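Local coordinates for muconolactone isomerase-like protein (Thermus thermophilus, PDB 1VDH) that decarboxylates iron-coproporphyrin III to heme b with hydrogen peroxide, the last step of coproporphyrin-dependent heme biosynthesis, as a homopentamer, at residues A[146-151]-A[194-199]; A[108-113]-A[186-191]; A[27-32]-A[96-101]; A[39-44]-A[242-247]. All coordinates share one frame; numbering follows the deposited sequence.

Interaction 1. Residues A[146-151]-A[194-199]; sequences PMNKRR and DDWEWG
Backbone pairing ties the middle of strand 141-152 to the start of strand 198-204. M147 N donates to W198 O at 2.9 Å, from above the carbonyl plane, while W198 N returns a bond to M147 O nearly along the C=O axis. Two residues, E197 and W198, lie opposite the single M147, a classic beta bulge. E197, with CG beside its backbone N and an extended chain, brings its carboxylate to K149 N, which donates to OE2 (2.8 Å, 164° at the hydrogen), and one water joins E197 OE1 to K149 O and R151 NE. The same OE1 forms a salt bridge with R218 of a second subunit, and R151 NH2 bonds G227 O there. P146 CG makes a CH-pi contact over the five-membered ring of W196, 3.7 Å from its centroid, and K149 CG comes within 3.5 Å of W198 CZ3. An alanine in place of W196 removes the ring under P146 and would probably loosen the loop leading into the bulge. P146 to K149 belong to the predicted coproheme site, so a carboxylate held by a backbone N-H, a water and a neighbouring arginine, and likely to stay ionised, couples that strand to the subunit interface.

Interaction 2. Residues A[108-113]-A[186-191]; sequences FYSVVE and VISGAQ
The ring of F108 receives the methyl of A190 obliquely, CB lying 3.5 Å from CZ, and W196 packs against the same phenyl group. At the far end two flat polar groups meet tip to tip: Q191 NE2 donates to E113 OE1 at 2.9 Å, on the syn lone pair of the carboxylate, with the amide and carboxylate planes 30° apart. E113 reaches there with CG anti to its backbone N. Its charge is shared further, because OE1 forms a salt bridge with K211 of a second subunit and OE2 accepts from W198 NE1. Between these ends runs an antiparallel pairing in the sheet of the dimeric alpha/beta-barrel fold, strand 102-116 against strand 184-189, crossing strongly twisted at 125°. V111 and G189 exchange two backbone bonds, G189 N reaching V111 O at 2.7 Å. E113 N then donates to I187 O along a lone pair in the carbonyl plane, almost straight at 171°. Glycine suits position 189, since a CB there would clash with E113 OE1. Beside this backbone, S110 and S188 each hold their hydroxyl in the crowded position between N and the carbonyl carbon, and the two OG atoms bond at 2.6 Å.

Interaction 3. Residues A[27-32]-A[96-101]; sequences ARWFSA and SAFARY
W29 lies at the centre of a three-ring aromatic cluster, placed there by a side chain whose CG is anti to the backbone N. F98 turns an edge to the face of its six-membered ring, the planes being almost perpendicular at 89° and CD1 lying 3.8 Å from W29 CZ3. W29 in turn presents its own edge to Y101: CE3 stands 3.6 Å from Y101 CD2 over one face of the phenol ring, and the planes meet at 79°. Both are T-shaped pairs, so the indole serves as face to one neighbour and edge to the other. The methyl of A32 adds a smaller contact, its CB 3.7 Å from Y101 OH. The cluster joins the short helix 26-31 to the connection between helix 83-95 and strand 102-116, which holds a short 3-10 segment that includes R100 and where S96 begins an ST motif by accepting the N-H of A99 on OG. W29 NE1 points out of the cluster and donates to L247 O near the C-terminus.

On the other face of Y101, opposite W29, lies the guanidinium of R28, nearly flat on the ring with planes 17° apart and centres 4.6 Å apart. A bend at chi2 and chi3 folds the arginine over the phenol, and NH1 then donates to R100 O at 2.8 Å, a bond close to the guanidinium plane but well above that of the carbonyl. An alanine at Y101 removes the ring between them and would probably leave R28 less well fixed and weaken the join between helix 26-31 and the 96-101 connection.

Interaction 4. Residues A[39-44]-A[242-247]; sequences DAWEEL and ALRAFL
W41 carries its indole across to the second helix because CG is anti to the backbone N (chi1 174°). L243 and L44 adopt the same first torsion, which brings their CD2 methyls tip to tip at 4.1 Å. In R244 the chain also starts anti but bends at chi2 and chi3, so that it crosses the indole at about a right angle, with CA over one face of the ring. R244 CB approaches W41 CZ2 to 3.6 Å, and R244 CD comes equally near W41 NE1; the charged end continues to a salt bridge with E241. Across the benzene end of the indole, L243 CG meets W41 CZ3 at 3.9 Å, with L243 CD2 at the ring edge in its plane. L247 CD1 approaches obliquely, 4.1 Å from W41 CE3. The short helical segments run nearly antiparallel, at 158°, with axes 12.1 Å apart at their closest. Across so wide a spacing W41 carries most of the contact. The contact lays the C-terminal helix 240-246 beside helix 34-56: L243 continues onto L74 of strand 74-80, L44 and L247 both reach F98, and L247 O accepts from R37 NH1.

How the interactions relate
The four contacts form two groups in separate regions of the fold. Interactions 1 and 2, centres about 10 Å apart, share one antiparallel sheet, in which strands 184-189 and 198-204 are neighbours, and both touch the second subunit. Interactions 3 and 4, about 11 Å apart, join the first two helices, the 96-101 connection and the C-terminal helix, meeting where A97 N approaches E43 OE2. The groups' centres lie about 29 to 34 Å apart. Segments of interactions 1 and 2 alternate along the chain, as do those of 3 and 4; interaction 3 closes before 1 and 2 open, and interaction 4 encloses both and packs the last helix on helix 34-56, far from the predicted coproheme site.

Interaction 1. Residues A[146-151]-A[194-199]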
loop_
_atom_site.group_PDB
_atom_site.type_symbol
_atom_site.label_atom_id
_atom_site.label_comp_id
_atom_site.label_asym_id
_atom_site.label_seq_id
_atom_site.Cartn_x
_atom_site.Cartn_y
_atom_site.Cartn_z
ATOM N N PRO A 146 5.622 13.861 8.704
ATOM C CA PRO A 146 4.389 13.910 9.486
ATOM C C PRO A 146 4.517 12.861 10.597
ATOM O O PRO A 146 5.372 11.966 10.520
ATOM C CB PRO A 146 3.331 13.523 8.457
ATOM C CG PRO A 146 4.034 12.483 7.650
ATOM C CD PRO A 146 5.432 13.071 7.472
ATOM N N MET A 147 3.682 12.962 11.624
ATOM C CA MET A 147 3.738 11.998 12.719
ATOM C C MET A 147 2.464 12.009 13.549
ATOM O O MET A 147 1.676 12.954 13.481
ATOM C CB MET A 147 4.943 12.285 13.636
ATOM C CG MET A 147 4.866 13.600 14.416
ATOM S SD MET A 147 6.298 13.861 15.523
ATOM C CE MET A 147 5.925 12.721 16.844
ATOM N N ASN A 148 2.267 10.922 14.292
ATOM C CA ASN A 148 1.140 10.752 15.207
ATOM C C ASN A 148 1.736 10.424 16.570
ATOM O O ASN A 148 2.920 10.088 16.681
ATOM C CB ASN A 148 0.288 9.524 14.846
ATOM C CG ASN A 148 -0.344 9.610 13.481
ATOM O OD1 ASN A 148 -0.519 8.592 12.812
ATOM N ND2 ASN A 148 -0.715 10.811 13.068
ATOM N N LYS A 149 0.901 10.511 17.601
ATOM C CA LYS A 149 1.300 10.130 18.944
ATOM C C LYS A 149 0.612 8.779 19.104
ATOM O O LYS A 149 -0.603 8.651 18.900
ATOM C CB LYS A 149 0.814 11.138 19.987
ATOM C CG LYS A 149 1.822 12.252 20.279
ATOM C CD LYS A 149 3.016 11.732 21.070
ATOM C CE LYS A 149 3.951 12.868 21.504
ATOM N NZ LYS A 149 4.610 13.551 20.356
ATOM N N ARG A 150 1.413 7.763 19.399
ATOM C CA ARG A 150 0.936 6.396 19.535
ATOM C C ARG A 150 -0.202 6.142 20.524
ATOM O O ARG A 150 -0.268 6.749 21.596
ATOM C CB ARG A 150 2.123 5.481 19.847
ATOM C CG ARG A 150 1.793 4.004 19.935
ATOM C CD ARG A 150 3.034 3.188 20.261
ATOM N NE ARG A 150 3.993 3.158 19.156
ATOM C CZ ARG A 150 5.235 2.695 19.259
ATOM N NH1 ARG A 150 6.031 2.688 18.198
ATOM N NH2 ARG A 150 5.691 2.265 20.428
ATOM N N ARG A 151 -1.102 5.247 20.118
ATOM C CA ARG A 151 -2.249 4.821 20.913
ATOM C C ARG A 151 -2.308 3.301 20.759
ATOM O O ARG A 151 -3.253 2.762 20.186
ATOM C CB ARG A 151 -3.551 5.449 20.388
ATOM C CG ARG A 151 -3.655 6.964 20.577
ATOM C CD ARG A 151 -4.946 7.520 19.967
ATOM N NE ARG A 151 -5.038 7.226 18.534
ATOM C CZ ARG A 151 -5.935 6.405 17.994
ATOM N NH1 ARG A 151 -5.936 6.192 16.686
ATOM N NH2 ARG A 151 -6.841 5.808 18.759
ATOM N N ASP A 194 -5.688 16.310 7.904
ATOM C CA ASP A 194 -4.970 15.438 6.988
ATOM C C ASP A 194 -4.743 14.061 7.621
ATOM O O ASP A 194 -5.228 13.792 8.717
ATOM C CB ASP A 194 -3.656 16.088 6.521
ATOM C CG ASP A 194 -3.300 15.728 5.079
ATOM O OD1 ASP A 194 -2.830 16.611 4.333
ATOM O OD2 ASP A 194 -3.483 14.561 4.681
ATOM N N ASP A 195 -3.973 13.215 6.948
ATOM C CA ASP A 195 -3.743 11.838 7.389
ATOM C C ASP A 195 -2.928 11.576 8.649
ATOM O O ASP A 195 -2.989 10.476 9.199
ATOM C CB ASP A 195 -3.202 11.012 6.220
ATOM C CG ASP A 195 -4.159 10.983 5.033
ATOM O OD1 ASP A 195 -5.256 11.580 5.118
ATOM O OD2 ASP A 195 -3.809 10.363 4.012
ATOM N N TRP A 196 -2.170 12.572 9.102
ATOM C CA TRP A 196 -1.356 12.439 10.312
ATOM C C TRP A 196 -1.714 13.582 11.264
ATOM O O TRP A 196 -2.243 14.606 10.837
ATOM C CB TRP A 196 0.137 12.486 9.972
ATOM C CG TRP A 196 0.593 11.384 9.043
ATOM C CD1 TRP A 196 0.432 11.334 7.686
ATOM C CD2 TRP A 196 1.293 10.185 9.407
ATOM N NE1 TRP A 196 0.986 10.182 7.184
ATOM C CE2 TRP A 196 1.522 9.458 8.217
ATOM C CE3 TRP A 196 1.750 9.656 10.624
ATOM C CZ2 TRP A 196 2.190 8.223 8.206
ATOM C CZ3 TRP A 196 2.417 8.425 10.615
ATOM C CH2 TRP A 196 2.627 7.724 9.412
ATOM N N GLU A 197 -1.420 13.403 12.547
ATOM C CA GLU A 197 -1.741 14.404 13.561
ATOM C C GLU A 197 -0.891 15.667 13.531
ATOM O O GLU A 197 -1.378 16.751 13.851
ATOM C CB GLU A 197 -1.713 13.758 14.943
ATOM C CG GLU A 197 -2.815 12.722 15.122
ATOM C CD GLU A 197 -2.539 11.732 16.236
ATOM O OE1 GLU A 197 -3.366 10.818 16.408
ATOM O OE2 GLU A 197 -1.510 11.855 16.933
ATOM N N TRP A 198 0.375 15.530 13.147
ATOM C CA TRP A 198 1.268 16.683 13.068
ATOM C C TRP A 198 2.165 16.639 11.848
ATOM O O TRP A 198 2.429 15.579 11.287
ATOM C CB TRP A 198 2.184 16.777 14.299
ATOM C CG TRP A 198 1.486 17.138 15.573
ATOM C CD1 TRP A 198 1.169 18.396 16.012
ATOM C CD2 TRP A 198 0.994 16.231 16.563
ATOM N NE1 TRP A 198 0.500 18.323 17.211
ATOM C CE2 TRP A 198 0.379 17.006 17.573
ATOM C CE3 TRP A 198 1.010 14.833 16.695
ATOM C CZ2 TRP A 198 -0.219 16.429 18.701
ATOM C CZ3 TRP A 198 0.414 14.261 17.818
ATOM C CH2 TRP A 198 -0.193 15.061 18.805
ATOM N N GLY A 199 2.605 17.825 11.449
ATOM C CA GLY A 199 3.543 17.977 10.360
ATOM C C GLY A 199 4.745 18.622 11.034
ATOM O O GLY A 199 4.576 19.470 11.920
HETATM O O HOH W 1 -2.882 8.513 17.452
#

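Interaction 2. Residues A[108-113]-A[186-191]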
loop_
_atom_site.group_PDB
_atom_site.type_symbol
_atom_site.label_atom_id
_atom_site.label_comp_id
_atom_site.label_asym_id
_atom_site.label_seq_id
_atom_site.Cartn_x
_atom_site.Cartn_y
_atom_site.Cartn_z
ATOM N N PHE A 108 0.510 17.874 2.202
ATOM C CA PHE A 108 0.111 17.884 3.599
ATOM C C PHE A 108 -0.494 19.236 3.940
ATOM O O PHE A 108 0.071 20.280 3.608
ATOM C CB PHE A 108 1.312 17.610 4.512
ATOM C CG PHE A 108 0.933 17.086 5.875
ATOM C CD1 PHE A 108 0.445 15.791 6.022
ATOM C CD2 PHE A 108 1.068 17.884 7.009
ATOM C CE1 PHE A 108 0.096 15.295 7.279
ATOM C CE2 PHE A 108 0.723 17.399 8.270
ATOM C CZ PHE A 108 0.235 16.100 8.407
ATOM N N TYR A 109 -1.681 19.205 4.530
ATOM C CA TYR A 109 -2.359 20.423 4.943
ATOM C C TYR A 109 -2.381 20.429 6.467
ATOM O O TYR A 109 -2.864 19.482 7.095
ATOM C CB TYR A 109 -3.782 20.490 4.382
ATOM C CG TYR A 109 -4.608 21.607 4.986
ATOM C CD1 TYR A 109 -5.895 21.362 5.465
ATOM C CD2 TYR A 109 -4.093 22.903 5.104
ATOM C CE1 TYR A 109 -6.649 22.377 6.049
ATOM C CE2 TYR A 109 -4.841 23.924 5.690
ATOM C CZ TYR A 109 -6.119 23.652 6.160
ATOM O OH TYR A 109 -6.872 24.650 6.743
ATOM N N SER A 110 -1.854 21.500 7.054
ATOM C CA SER A 110 -1.792 21.610 8.500
ATOM C C SER A 110 -1.848 23.063 8.957
ATOM O O SER A 110 -1.848 23.977 8.133
ATOM C CB SER A 110 -0.504 20.954 9.002
ATOM O OG SER A 110 0.635 21.596 8.448
ATOM N N VAL A 111 -1.894 23.264 10.273
ATOM C CA VAL A 111 -1.946 24.602 10.858
ATOM C C VAL A 111 -0.877 24.736 11.943
ATOM O O VAL A 111 -0.810 23.903 12.847
ATOM C CB VAL A 111 -3.340 24.890 11.488
ATOM C CG1 VAL A 111 -3.361 26.273 12.120
ATOM C CG2 VAL A 111 -4.440 24.790 10.431
ATOM N N VAL A 112 -0.038 25.769 11.844
ATOM C CA VAL A 112 1.018 26.006 12.836
ATOM C C VAL A 112 0.400 25.909 14.224
ATOM O O VAL A 112 -0.594 26.576 14.525
ATOM C CB VAL A 112 1.708 27.380 12.630
ATOM C CG1 VAL A 112 2.677 27.673 13.777
ATOM C CG2 VAL A 112 2.476 27.374 11.310
ATOM N N GLU A 113 0.970 25.035 15.046
ATOM C CA GLU A 113 0.447 24.782 16.377
ATOM C C GLU A 113 1.471 24.911 17.497
ATOM O O GLU A 113 2.590 24.410 17.389
ATOM C CB GLU A 113 -0.149 23.371 16.401
ATOM C CG GLU A 113 -0.813 22.967 17.707
ATOM C CD GLU A 113 -1.007 21.471 17.800
ATOM O OE1 GLU A 113 -1.989 20.950 17.223
ATOM O OE2 GLU A 113 -0.163 20.809 18.439
ATOM N N VAL A 186 9.407 23.977 13.064
ATOM C CA VAL A 186 8.039 24.461 12.928
ATOM C C VAL A 186 7.126 23.255 13.027
ATOM O O VAL A 186 7.210 22.331 12.211
ATOM C CB VAL A 186 7.779 25.182 11.584
ATOM C CG1 VAL A 186 6.293 25.546 11.467
ATOM C CG2 VAL A 186 8.624 26.436 11.486
ATOM N N ILE A 187 6.300 23.245 14.068
ATOM C CA ILE A 187 5.346 22.170 14.301
ATOM C C ILE A 187 3.964 22.664 13.884
ATOM O O ILE A 187 3.559 23.772 14.240
ATOM C CB ILE A 187 5.280 21.775 15.795
ATOM C CG1 ILE A 187 6.654 21.331 16.294
ATOM C CG2 ILE A 187 4.255 20.656 16.006
ATOM C CD1 ILE A 187 6.671 20.960 17.770
ATOM N N SER A 188 3.258 21.849 13.108
ATOM C CA SER A 188 1.914 22.184 12.654
ATOM C C SER A 188 1.000 21.001 12.922
ATOM O O SER A 188 1.432 19.848 12.858
ATOM C CB SER A 188 1.912 22.534 11.166
ATOM O OG SER A 188 2.418 21.467 10.385
ATOM N N GLY A 189 -0.254 21.290 13.257
ATOM C CA GLY A 189 -1.205 20.235 13.550
ATOM C C GLY A 189 -2.155 19.976 12.398
ATOM O O GLY A 189 -2.647 20.913 11.774
ATOM N N ALA A 190 -2.395 18.702 12.107
ATOM C CA ALA A 190 -3.292 18.315 11.024
ATOM C C ALA A 190 -4.339 17.323 11.524
ATOM O O ALA A 190 -4.949 16.602 10.733
ATOM C CB ALA A 190 -2.492 17.698 9.883
ATOM N N GLN A 191 -4.571 17.326 12.833
ATOM C CA GLN A 191 -5.519 16.410 13.468
ATOM C C GLN A 191 -6.764 16.036 12.651
ATOM O O GLN A 191 -6.893 14.885 12.206
ATOM C CB GLN A 191 -5.864 16.907 14.875
ATOM C CG GLN A 191 -4.659 16.832 15.830
ATOM C CD GLN A 191 -3.835 18.123 15.910
ATOM O OE1 GLN A 191 -3.897 18.985 15.030
ATOM N NE2 GLN A 191 -3.071 18.258 16.986
HETATM O O HOH W 2 5.387 25.345 15.700
#

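Interaction 3. Residues A[27-32]-A[96-101]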
loop_
_atom_site.group_PDB
_atom_site.type_symbol
_atom_site.label_atom_id
_atom_site.label_comp_id
_atom_site.label_asym_id
_atom_site.label_seq_id
_atom_site.Cartn_x
_atom_site.Cartn_y
_atom_site.Cartn_z
ATOM N N ALA A 27 12.035 14.011 -18.916
ATOM C CA ALA A 27 12.014 13.731 -20.346
ATOM C C ALA A 27 11.195 14.748 -21.135
ATOM O O ALA A 27 11.665 15.279 -22.142
ATOM C CB ALA A 27 11.489 12.323 -20.599
ATOM N N ARG A 28 9.975 15.021 -20.675
ATOM C CA ARG A 28 9.104 15.976 -21.353
ATOM C C ARG A 28 9.584 17.416 -21.248
ATOM O O ARG A 28 9.538 18.158 -22.226
ATOM C CB ARG A 28 7.672 15.880 -20.831
ATOM C CG ARG A 28 6.823 14.817 -21.511
ATOM C CD ARG A 28 5.597 15.446 -22.162
ATOM N NE ARG A 28 4.754 16.154 -21.196
ATOM C CZ ARG A 28 4.052 17.252 -21.467
ATOM N NH1 ARG A 28 3.315 17.814 -20.520
ATOM N NH2 ARG A 28 4.091 17.796 -22.678
ATOM N N TRP A 29 10.040 17.810 -20.064
ATOM C CA TRP A 29 10.514 19.171 -19.855
ATOM C C TRP A 29 11.760 19.507 -20.669
ATOM O O TRP A 29 11.785 20.506 -21.388
ATOM C CB TRP A 29 10.790 19.427 -18.373
ATOM C CG TRP A 29 11.414 20.769 -18.124
ATOM C CD1 TRP A 29 12.714 21.018 -17.783
ATOM C CD2 TRP A 29 10.770 22.044 -18.212
ATOM N NE1 TRP A 29 12.919 22.373 -17.654
ATOM C CE2 TRP A 29 11.741 23.026 -17.909
ATOM C CE3 TRP A 29 9.463 22.454 -18.515
ATOM C CZ2 TRP A 29 11.447 24.393 -17.896
ATOM C CZ3 TRP A 29 9.170 23.818 -18.501
ATOM C CH2 TRP A 29 10.160 24.768 -18.194
ATOM N N PHE A 30 12.792 18.678 -20.546
ATOM C CA PHE A 30 14.046 18.912 -21.253
ATOM C C PHE A 30 14.002 18.659 -22.762
ATOM O O PHE A 30 14.936 19.022 -23.479
ATOM C CB PHE A 30 15.188 18.139 -20.581
ATOM C CG PHE A 30 15.552 18.673 -19.216
ATOM C CD1 PHE A 30 14.998 18.122 -18.064
ATOM C CD2 PHE A 30 16.419 19.757 -19.087
ATOM C CE1 PHE A 30 15.297 18.644 -16.804
ATOM C CE2 PHE A 30 16.725 20.286 -17.831
ATOM C CZ PHE A 30 16.161 19.729 -16.688
ATOM N N SER A 31 12.909 18.066 -23.241
ATOM C CA SER A 31 12.739 17.796 -24.668
ATOM C C SER A 31 11.763 18.786 -25.300
ATOM O O SER A 31 11.586 18.804 -26.519
ATOM C CB SER A 31 12.222 16.374 -24.896
ATOM O OG SER A 31 13.140 15.417 -24.402
ATOM N N ALA A 32 11.122 19.598 -24.466
ATOM C CA ALA A 32 10.155 20.586 -24.931
ATOM C C ALA A 32 10.844 21.736 -25.657
ATOM O O ALA A 32 12.012 22.030 -25.394
ATOM C CB ALA A 32 9.358 21.119 -23.758
ATOM N N SER A 96 -0.761 26.359 -14.060
ATOM C CA SER A 96 0.361 26.959 -14.782
ATOM C C SER A 96 0.880 26.010 -15.863
ATOM O O SER A 96 0.724 24.791 -15.758
ATOM C CB SER A 96 1.500 27.308 -13.815
ATOM O OG SER A 96 2.169 26.138 -13.363
ATOM N N ALA A 97 1.500 26.572 -16.900
ATOM C CA ALA A 97 2.060 25.772 -17.984
ATOM C C ALA A 97 3.165 24.860 -17.450
ATOM O O ALA A 97 3.329 23.728 -17.912
ATOM C CB ALA A 97 2.610 26.679 -19.081
ATOM N N PHE A 98 3.898 25.342 -16.449
ATOM C CA PHE A 98 4.976 24.556 -15.854
ATOM C C PHE A 98 4.441 23.263 -15.232
ATOM O O PHE A 98 5.078 22.214 -15.334
ATOM C CB PHE A 98 5.734 25.376 -14.802
ATOM C CG PHE A 98 6.878 24.627 -14.165
ATOM C CD1 PHE A 98 7.930 24.147 -14.942
ATOM C CD2 PHE A 98 6.887 24.374 -12.797
ATOM C CE1 PHE A 98 8.974 23.421 -14.366
ATOM C CE2 PHE A 98 7.928 23.649 -12.211
ATOM C CZ PHE A 98 8.972 23.170 -12.999
ATOM N N ALA A 99 3.261 23.342 -14.618
ATOM C CA ALA A 99 2.632 22.185 -13.984
ATOM C C ALA A 99 2.262 21.077 -14.973
ATOM O O ALA A 99 1.947 19.958 -14.566
ATOM C CB ALA A 99 1.408 22.615 -13.198
ATOM N N ARG A 100 2.261 21.390 -16.268
ATOM C CA ARG A 100 1.955 20.380 -17.279
ATOM C C ARG A 100 3.085 19.350 -17.283
ATOM O O ARG A 100 2.917 18.231 -17.760
ATOM C CB ARG A 100 1.830 21.005 -18.675
ATOM C CG ARG A 100 0.753 22.073 -18.810
ATOM C CD ARG A 100 0.623 22.547 -20.259
ATOM N NE ARG A 100 -0.080 23.827 -20.378
ATOM C CZ ARG A 100 -1.344 24.043 -20.016
ATOM N NH1 ARG A 100 -1.881 25.248 -20.170
ATOM N NH2 ARG A 100 -2.078 23.065 -19.505
ATOM N N TYR A 101 4.237 19.749 -16.744
ATOM C CA TYR A 101 5.409 18.883 -16.667
ATOM C C TYR A 101 5.616 18.350 -15.246
ATOM O O TYR A 101 6.674 17.804 -14.926
ATOM C CB TYR A 101 6.654 19.654 -17.119
ATOM C CG TYR A 101 6.507 20.270 -18.491
ATOM C CD1 TYR A 101 6.888 19.569 -19.634
ATOM C CD2 TYR A 101 5.965 21.546 -18.648
ATOM C CE1 TYR A 101 6.731 20.122 -20.904
ATOM C CE2 TYR A 101 5.802 22.107 -19.914
ATOM C CZ TYR A 101 6.187 21.389 -21.035
ATOM O OH TYR A 101 6.030 21.934 -22.290
#

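Interaction 4. Residues A[39-44]-A[242-247]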
loop_
_atom_site.group_PDB
_atom_site.type_symbol
_atom_site.label_atom_id
_atom_site.label_comp_id
_atom_site.label_asym_id
_atom_site.label_seq_id
_atom_site.Cartn_x
_atom_site.Cartn_y
_atom_site.Cartn_z
ATOM N N ASP A 39 8.505 30.323 -21.806
ATOM C CA ASP A 39 7.167 30.837 -21.517
ATOM C C ASP A 39 6.660 30.308 -20.172
ATOM O O ASP A 39 6.083 31.053 -19.376
ATOM C CB ASP A 39 6.184 30.454 -22.633
ATOM C CG ASP A 39 6.451 31.199 -23.942
ATOM O OD1 ASP A 39 7.167 32.223 -23.927
ATOM O OD2 ASP A 39 5.937 30.757 -24.991
ATOM N N ALA A 40 6.882 29.018 -19.925
ATOM C CA ALA A 40 6.456 28.402 -18.671
ATOM C C ALA A 40 7.231 29.026 -17.518
ATOM O O ALA A 40 6.669 29.307 -16.461
ATOM C CB ALA A 40 6.691 26.899 -18.717
ATOM N N TRP A 41 8.519 29.263 -17.745
ATOM C CA TRP A 41 9.396 29.866 -16.750
ATOM C C TRP A 41 8.938 31.274 -16.375
ATOM O O TRP A 41 8.849 31.608 -15.191
ATOM C CB TRP A 41 10.833 29.905 -17.279
ATOM C CG TRP A 41 11.799 30.628 -16.389
ATOM C CD1 TRP A 41 12.619 31.662 -16.741
ATOM C CD2 TRP A 41 12.047 30.372 -15.001
ATOM N NE1 TRP A 41 13.364 32.064 -15.657
ATOM C CE2 TRP A 41 13.033 31.289 -14.577
ATOM C CE3 TRP A 41 11.531 29.456 -14.073
ATOM C CZ2 TRP A 41 13.515 31.321 -13.265
ATOM C CZ3 TRP A 41 12.010 29.488 -12.766
ATOM C CH2 TRP A 41 12.993 30.415 -12.377
ATOM N N GLU A 42 8.650 32.096 -17.383
ATOM C CA GLU A 42 8.205 33.468 -17.146
ATOM C C GLU A 42 6.918 33.500 -16.335
ATOM O O GLU A 42 6.781 34.294 -15.405
ATOM C CB GLU A 42 8.019 34.219 -18.470
ATOM C CG GLU A 42 9.319 34.495 -19.225
ATOM C CD GLU A 42 10.316 35.319 -18.420
ATOM O OE1 GLU A 42 11.531 35.047 -18.523
ATOM O OE2 GLU A 42 9.891 36.239 -17.685
ATOM N N GLU A 43 5.979 32.629 -16.687
ATOM C CA GLU A 43 4.712 32.552 -15.973
ATOM C C GLU A 43 4.927 32.086 -14.530
ATOM O O GLU A 43 4.265 32.569 -13.616
ATOM C CB GLU A 43 3.756 31.597 -16.685
ATOM C CG GLU A 43 2.392 31.487 -16.016
ATOM C CD GLU A 43 1.518 30.418 -16.637
ATOM O OE1 GLU A 43 0.306 30.666 -16.803
ATOM O OE2 GLU A 43 2.037 29.328 -16.955
ATOM N N LEU A 44 5.841 31.137 -14.332
ATOM C CA LEU A 44 6.127 30.630 -12.985
ATOM C C LEU A 44 6.697 31.741 -12.108
ATOM O O LEU A 44 6.301 31.888 -10.950
ATOM C CB LEU A 44 7.096 29.445 -13.040
ATOM C CG LEU A 44 7.435 28.789 -11.694
ATOM C CD1 LEU A 44 6.161 28.271 -11.022
ATOM C CD2 LEU A 44 8.422 27.658 -11.913
ATOM N N ALA A 242 18.783 29.470 -8.669
ATOM C CA ALA A 242 18.955 28.040 -8.431
ATOM C C ALA A 242 17.850 27.242 -9.127
ATOM O O ALA A 242 18.124 26.221 -9.758
ATOM C CB ALA A 242 18.966 27.743 -6.928
ATOM N N LEU A 243 16.607 27.711 -9.019
ATOM C CA LEU A 243 15.480 27.030 -9.664
ATOM C C LEU A 243 15.653 27.081 -11.178
ATOM O O LEU A 243 15.405 26.094 -11.879
ATOM C CB LEU A 243 14.145 27.667 -9.259
ATOM C CG LEU A 243 12.877 27.061 -9.878
ATOM C CD1 LEU A 243 12.823 25.554 -9.618
ATOM C CD2 LEU A 243 11.641 27.751 -9.308
ATOM N N ARG A 244 16.099 28.232 -11.676
ATOM C CA ARG A 244 16.331 28.402 -13.105
ATOM C C ARG A 244 17.379 27.408 -13.598
ATOM O O ARG A 244 17.175 26.741 -14.611
ATOM C CB ARG A 244 16.775 29.838 -13.420
ATOM C CG ARG A 244 17.199 30.023 -14.871
ATOM C CD ARG A 244 16.925 31.418 -15.415
ATOM N NE ARG A 244 17.841 32.430 -14.902
ATOM C CZ ARG A 244 18.389 33.390 -15.645
ATOM N NH1 ARG A 244 18.129 33.472 -16.945
ATOM N NH2 ARG A 244 19.180 34.288 -15.079
ATOM N N ALA A 245 18.482 27.296 -12.859
ATOM C CA ALA A 245 19.571 26.381 -13.206
ATOM C C ALA A 245 19.111 24.923 -13.193
ATOM O O ALA A 245 19.481 24.139 -14.066
ATOM C CB ALA A 245 20.748 26.569 -12.247
ATOM N N PHE A 246 18.316 24.574 -12.186
ATOM C CA PHE A 246 17.776 23.225 -12.039
ATOM C C PHE A 246 16.934 22.844 -13.266
ATOM O O PHE A 246 16.983 21.707 -13.743
ATOM C CB PHE A 246 16.918 23.148 -10.769
ATOM C CG PHE A 246 16.165 21.855 -10.619
ATOM C CD1 PHE A 246 16.838 20.674 -10.330
ATOM C CD2 PHE A 246 14.782 21.819 -10.776
ATOM C CE1 PHE A 246 16.141 19.469 -10.198
ATOM C CE2 PHE A 246 14.081 20.624 -10.645
ATOM C CZ PHE A 246 14.762 19.445 -10.356
ATOM N N LEU A 247 16.181 23.813 -13.781
ATOM C CA LEU A 247 15.329 23.595 -14.946
ATOM C C LEU A 247 16.092 23.711 -16.267
ATOM O O LEU A 247 15.503 23.620 -17.347
ATOM C CB LEU A 247 14.141 24.560 -14.915
ATOM C CG LEU A 247 13.266 24.414 -13.663
ATOM C CD1 LEU A 247 12.171 25.478 -13.637
ATOM C CD2 LEU A 247 12.665 23.011 -13.612
#